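PDB 4R0G: Lpg0393 helical bundle domain-containing protein from Legionella pneumophila subsp. pneumophila str. Philadelphia 1, which probably acts as a guanine-nucleotide exchange factor for the small GTPases Rab5, Rab21 and Rab22 through a VPS9-like domain. Local coordinates for residues F56-D59 / D60-K63; D219-A222 / V223-K227. All coordinates share one frame; numbering follows the deposited sequence.

Contact 1: residues F56-D59 / D60-K63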
ATOM      1  N   PHE A  56     -21.025 -11.709  20.058  1.00 51.49           N
ATOM      2  CA  PHE A  56     -20.721 -12.043  18.676  1.00 53.05           C
ATOM      3  C   PHE A  56     -22.021 -12.445  17.948  1.00 49.81           C
ATOM      4  O   PHE A  56     -22.880 -13.140  18.498  1.00 52.63           O
ATOM      5  CB  PHE A  56     -19.670 -13.160  18.596  1.00 45.70           C
ATOM      6  CG  PHE A  56     -19.292 -13.509  17.192  1.00 46.93           C
ATOM      7  CD1 PHE A  56     -18.521 -12.646  16.431  1.00 48.04           C
ATOM      8  CD2 PHE A  56     -19.729 -14.685  16.614  1.00 43.99           C
ATOM      9  CE1 PHE A  56     -18.190 -12.960  15.091  1.00 48.47           C
ATOM     10  CE2 PHE A  56     -19.404 -15.005  15.296  1.00 42.25           C
ATOM     11  CZ  PHE A  56     -18.636 -14.142  14.533  1.00 42.81           C
ATOM     12  N   CYS A  57     -22.187 -11.971  16.725  1.00 48.79           N
ATOM     13  CA  CYS A  57     -23.411 -12.258  16.013  1.00 52.01           C
ATOM     14  C   CYS A  57     -23.284 -12.005  14.514  1.00 48.82           C
ATOM     15  O   CYS A  57     -22.331 -11.383  14.053  1.00 45.72           O
ATOM     16  CB  CYS A  57     -24.506 -11.349  16.560  1.00 52.38           C
ATOM     17  SG  CYS A  57     -24.381  -9.690  15.855  1.00 53.26           S
ATOM     18  N   LEU A  58     -24.325 -12.400  13.789  1.00 49.51           N
ATOM     19  CA  LEU A  58     -24.326 -12.391  12.345  1.00 48.06           C
ATOM     20  C   LEU A  58     -24.033 -11.004  11.768  1.00 51.81           C
ATOM     21  O   LEU A  58     -23.270 -10.860  10.804  1.00 58.85           O
ATOM     22  CB  LEU A  58     -25.655 -12.962  11.836  1.00 53.33           C
ATOM     23  CG  LEU A  58     -25.781 -13.218  10.339  1.00 64.50           C
ATOM     24  CD1 LEU A  58     -24.759 -14.270   9.901  1.00 65.24           C
ATOM     25  CD2 LEU A  58     -27.201 -13.660  10.014  1.00 64.38           C
ATOM     26  N   ASP A  59     -24.622  -9.981  12.367  1.00 54.16           N
ATOM     27  CA  ASP A  59     -24.391  -8.612  11.928  1.00 50.91           C
ATOM     28  C   ASP A  59     -22.929  -8.156  12.154  1.00 45.44           C
ATOM     29  O   ASP A  59     -22.381  -7.391  11.365  1.00 46.66           O
ATOM     30  CB  ASP A  59     -25.434  -7.675  12.577  1.00 58.53           C
ATOM     31  CG  ASP A  59     -25.163  -6.194  12.297  1.00 69.71           C
ATOM     32  OD1 ASP A  59     -25.338  -5.786  11.103  1.00 67.88           O
ATOM     33  OD2 ASP A  59     -24.788  -5.454  13.270  1.00 51.77           O
ATOM     34  N   ASP A  60     -22.287  -8.650  13.205  1.00 49.28           N
ATOM     35  CA  ASP A  60     -20.889  -8.293  13.482  1.00 50.00           C
ATOM     36  C   ASP A  60     -20.029  -8.738  12.313  1.00 47.97           C
ATOM     37  O   ASP A  60     -19.100  -8.050  11.892  1.00 47.46           O
ATOM     38  CB  ASP A  60     -20.373  -8.980  14.769  1.00 49.52           C
ATOM     39  CG  ASP A  60     -20.870  -8.316  16.068  1.00 57.05           C
ATOM     40  OD1 ASP A  60     -21.934  -7.646  16.064  1.00 56.92           O
ATOM     41  OD2 ASP A  60     -20.190  -8.493  17.110  1.00 59.36           O
ATOM     42  N   ILE A  61     -20.358  -9.909  11.799  1.00 48.86           N
ATOM     43  CA  ILE A  61     -19.655 -10.496  10.672  1.00 48.15           C
ATOM     44  C   ILE A  61     -19.851  -9.670   9.411  1.00 50.23           C
ATOM     45  O   ILE A  61     -18.885  -9.345   8.720  1.00 48.75           O
ATOM     46  CB  ILE A  61     -20.179 -11.922  10.441  1.00 47.08           C
ATOM     47  CG1 ILE A  61     -19.960 -12.738  11.696  1.00 39.50           C
ATOM     48  CG2 ILE A  61     -19.532 -12.587   9.253  1.00 45.73           C
ATOM     49  CD1 ILE A  61     -20.629 -14.039  11.648  1.00 46.25           C
ATOM     50  N   LYS A  62     -21.103  -9.323   9.118  1.00 48.60           N
ATOM     51  CA  LYS A  62     -21.413  -8.612   7.876  1.00 49.34           C
ATOM     52  C   LYS A  62     -20.809  -7.211   7.786  1.00 47.63           C
ATOM     53  O   LYS A  62     -20.458  -6.739   6.703  1.00 46.25           O
ATOM     54  CB  LYS A  62     -22.928  -8.590   7.631  1.00 49.06           C
ATOM     55  CG  LYS A  62     -23.407  -9.803   6.850  1.00 54.33           C
ATOM     56  CD  LYS A  62     -24.819  -9.657   6.373  1.00 63.86           C
ATOM     57  CE  LYS A  62     -25.263 -10.905   5.618  1.00 71.83           C
ATOM     58  NZ  LYS A  62     -26.743 -10.891   5.335  1.00 86.84           N
ATOM     59  N   LYS A  63     -20.697  -6.551   8.929  1.00 50.92           N
ATOM     60  CA  LYS A  63     -20.104  -5.225   8.967  1.00 53.58           C
ATOM     61  C   LYS A  63     -18.610  -5.389   8.844  1.00 51.63           C
ATOM     62  O   LYS A  63     -17.928  -4.597   8.192  1.00 56.61           O
ATOM     63  CB  LYS A  63     -20.501  -4.464  10.241  1.00 46.53           C
ATOM     64  CG  LYS A  63     -21.720  -3.608  10.036  1.00 53.47           C
ATOM     65  CD  LYS A  63     -22.498  -3.397  11.322  1.00 61.12           C
ATOM     66  CE  LYS A  63     -23.937  -2.938  11.026  1.00 53.71           C
ATOM     67  NZ  LYS A  63     -24.730  -2.674  12.281  1.00 67.57           N
TER

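Contact 2: residues D219-A222 / V223-K227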
ATOM      1  N   ASP A 219      -6.748  21.415  13.627  1.00 50.82           N
ATOM      2  CA  ASP A 219      -6.048  22.437  14.360  1.00 56.16           C
ATOM      3  C   ASP A 219      -4.678  21.993  14.915  1.00 56.75           C
ATOM      4  O   ASP A 219      -3.725  22.757  14.769  1.00 55.09           O
ATOM      5  CB  ASP A 219      -6.944  23.072  15.441  1.00 66.38           C
ATOM      6  CG  ASP A 219      -8.315  23.519  14.903  1.00 70.35           C
ATOM      7  OD1 ASP A 219      -8.448  23.695  13.668  1.00 67.28           O
ATOM      8  OD2 ASP A 219      -9.262  23.676  15.722  1.00 77.19           O
ATOM      9  N   GLU A 220      -4.547  20.804  15.533  1.00 54.03           N
ATOM     10  CA  GLU A 220      -3.205  20.364  16.003  1.00 49.13           C
ATOM     11  C   GLU A 220      -2.230  20.198  14.839  1.00 50.08           C
ATOM     12  O   GLU A 220      -1.112  20.724  14.887  1.00 48.21           O
ATOM     13  CB  GLU A 220      -3.229  19.075  16.840  1.00 46.20           C
ATOM     14  CG  GLU A 220      -3.168  19.256  18.370  1.00 57.40           C
ATOM     15  CD  GLU A 220      -1.887  19.937  18.917  1.00 62.27           C
ATOM     16  OE1 GLU A 220      -0.824  19.286  18.937  1.00 55.56           O
ATOM     17  OE2 GLU A 220      -1.948  21.111  19.370  1.00 61.80           O
ATOM     18  N   ILE A 221      -2.664  19.474  13.799  1.00 47.51           N
ATOM     19  CA  ILE A 221      -1.860  19.293  12.604  1.00 40.55           C
ATOM     20  C   ILE A 221      -1.323  20.634  12.115  1.00 47.99           C
ATOM     21  O   ILE A 221      -0.119  20.796  11.870  1.00 51.39           O
ATOM     22  CB  ILE A 221      -2.658  18.622  11.480  1.00 37.74           C
ATOM     23  CG1 ILE A 221      -3.066  17.224  11.919  1.00 39.84           C
ATOM     24  CG2 ILE A 221      -1.822  18.560  10.198  1.00 35.13           C
ATOM     25  CD1 ILE A 221      -3.457  16.305  10.806  1.00 37.34           C
ATOM     26  N   ALA A 222      -2.223  21.603  11.988  1.00 48.77           N
ATOM     27  CA  ALA A 222      -1.834  22.951  11.618  1.00 47.17           C
ATOM     28  C   ALA A 222      -0.765  23.528  12.569  1.00 44.18           C
ATOM     29  O   ALA A 222       0.160  24.190  12.114  1.00 48.38           O
ATOM     30  CB  ALA A 222      -3.036  23.833  11.551  1.00 44.21           C
ATOM     31  N   VAL A 223      -0.861  23.254  13.868  1.00 41.98           N
ATOM     32  CA  VAL A 223       0.121  23.794  14.817  1.00 47.89           C
ATOM     33  C   VAL A 223       1.533  23.233  14.550  1.00 55.07           C
ATOM     34  O   VAL A 223       2.538  23.981  14.584  1.00 48.15           O
ATOM     35  CB  VAL A 223      -0.271  23.566  16.319  1.00 48.15           C
ATOM     36  CG1 VAL A 223       0.762  24.202  17.212  1.00 55.11           C
ATOM     37  CG2 VAL A 223      -1.615  24.139  16.628  1.00 37.69           C
ATOM     38  N   TYR A 224       1.595  21.923  14.283  1.00 47.12           N
ATOM     39  CA  TYR A 224       2.845  21.276  13.909  1.00 42.55           C
ATOM     40  C   TYR A 224       3.356  21.811  12.583  1.00 48.93           C
ATOM     41  O   TYR A 224       4.523  22.209  12.466  1.00 51.87           O
ATOM     42  CB  TYR A 224       2.684  19.750  13.818  1.00 45.10           C
ATOM     43  CG  TYR A 224       2.687  19.043  15.164  1.00 43.92           C
ATOM     44  CD1 TYR A 224       3.837  18.966  15.916  1.00 44.75           C
ATOM     45  CD2 TYR A 224       1.543  18.441  15.664  1.00 37.77           C
ATOM     46  CE1 TYR A 224       3.854  18.327  17.141  1.00 48.71           C
ATOM     47  CE2 TYR A 224       1.547  17.797  16.882  1.00 41.74           C
ATOM     48  CZ  TYR A 224       2.714  17.739  17.620  1.00 47.55           C
ATOM     49  OH  TYR A 224       2.758  17.111  18.854  1.00 42.87           O
ATOM     50  N   VAL A 225       2.503  21.805  11.564  1.00 48.70           N
ATOM     51  CA  VAL A 225       2.956  22.271  10.253  1.00 52.65           C
ATOM     52  C   VAL A 225       3.432  23.718  10.331  1.00 49.67           C
ATOM     53  O   VAL A 225       4.408  24.107   9.694  1.00 44.91           O
ATOM     54  CB  VAL A 225       1.861  22.139   9.185  1.00 52.58           C
ATOM     55  CG1 VAL A 225       2.331  22.731   7.878  1.00 53.90           C
ATOM     56  CG2 VAL A 225       1.494  20.699   9.000  1.00 48.68           C
ATOM     57  N   LYS A 226       2.752  24.510  11.146  1.00 49.95           N
ATOM     58  CA  LYS A 226       3.190  25.874  11.312  1.00 51.29           C
ATOM     59  C   LYS A 226       4.603  25.922  11.881  1.00 48.05           C
ATOM     60  O   LYS A 226       5.472  26.497  11.242  1.00 50.74           O
ATOM     61  CB  LYS A 226       2.222  26.679  12.151  1.00 47.64           C
ATOM     62  CG  LYS A 226       2.661  28.129  12.255  1.00 65.49           C
ATOM     63  CD  LYS A 226       1.761  28.895  13.199  1.00 64.68           C
ATOM     64  CE  LYS A 226       2.465  30.082  13.791  1.00 57.12           C
ATOM     65  NZ  LYS A 226       1.418  30.893  14.429  1.00 69.12           N
ATOM     66  N   LYS A 227       4.832  25.289  13.036  1.00 51.30           N
ATOM     67  CA  LYS A 227       6.171  25.237  13.666  1.00 55.59           C
ATOM     68  C   LYS A 227       7.251  24.744  12.710  1.00 54.98           C
ATOM     69  O   LYS A 227       8.350  25.318  12.667  1.00 60.96           O
ATOM     70  CB  LYS A 227       6.211  24.372  14.946  1.00 52.17           C
ATOM     71  CG  LYS A 227       5.290  24.791  16.118  1.00 57.34           C
ATOM     72  CD  LYS A 227       5.392  23.763  17.305  1.00 68.12           C
ATOM     73  CE  LYS A 227       4.275  23.880  18.388  1.00 62.19           C
ATOM     74  NZ  LYS A 227       3.894  22.510  18.920  1.00 57.12           N
TER

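Contact 1: residues F56-D59 / D60-K63
F56 comes just ahead of helix 58-71 of the VPS9-like domain and lays its ring obliquely against I61, with CZ of F56 3.4 Å from CG1 of I61. Its CG stands anti to the backbone N (chi1 -178°), which sends the ring along the side of the first turn. There W51 meets it edge-to-face and L93, C96 and L100 of helix 80-101 pack on it. C57 is the N-cap. Its SG takes a weak capping bond from the backbone N of D60, 3.5 Å away, and its carbonyl O receives two more weak bonds, from the N atoms of D60 and I61. From L58 on the helical bonds are no longer weak: its O accepts from K62 N at 3.1 Å, while its CD1 lies loosely near CD1 of I61. One residue on, D59 bonds through its O to K63 N and through its carboxylate to the same lysine's side chain. NZ of K63 approaches the syn lone pair of D59 OD2 at 3.0 Å, an i to i+4 salt bridge, and NZ also donates to the carbonyl O of R13. The D60 carboxylate, its OD1 beside the sulfur of C57, forms a salt bridge to R13 NE through OD1 and accepts a hydrogen bond from W51 NE1 through OD2. Acidic side chains at this N-terminal end probably interact favourably with the helix dipole, and cationic R13 and K63 would offset the charge of two neighbouring aspartates.

Contact 2: residues D219-A222 / V223-K227
The carbonyl O of E220 is gripped by two backbone N-H groups, those of Y224 and V223. The bond from Y224 N is the sound one, 3.0 Å long with an N-H...O angle of 161°; the approach of V223 N is shorter but strongly bent, and so weak. V223 N also reaches back to the O of D219, at 3.0 Å, so its hydrogen is shared between the two carbonyls. Further along, V225 N bonds to I221 O at 2.8 Å, and K226 N to A222 O. This is the i to i+4 pattern of an alpha helix, here in the middle of helix 215-229. Three side-chain pairs follow the same spacing or the one a residue shorter. E220 bends at chi2 (-62°), bringing its carboxylate alongside the next turn: OE1 comes within 3.5 Å of CE2 of Y224, with the carboxylate and ring planes 80° apart, and OE2 lies 4.1 Å from CG2 of V223. On another side of the helix, I221 and V225 meet through their CG2 methyls, 4.1 Å apart. The E220 and Y224 side chains lean on helix 193-208, where E220 touches Y206 and Y224 packs on R202 and L203. I221 and V225 both press on I244 of helix 235-244, so this stretch of the helical bundle domain contacts two neighbouring helices through different side chains.

In the fold
From the N terminus, the chain reaches contact 1 first, at the start of helix 58-71 in the VPS9-like region, and contact 2 much later, inside helix 215-229 of the helical bundle region. Each is local, contact 1 a helix start with its cap and contact 2 a stretch within one helix, so neither closes a long loop, and the two follow in series without nesting or crossing. The centres of contact 1 and contact 2 lie about 39 Å apart, on opposite sides of the chain's centre. The nearest atoms of contact 1 and contact 2 are about 26 Å apart. Contact 1 fastens a helix start to helices 80-101 and 132-151; contact 2 sets its helix against 193-208 and 235-244. Among the helices between them in sequence is the long helix 155-183.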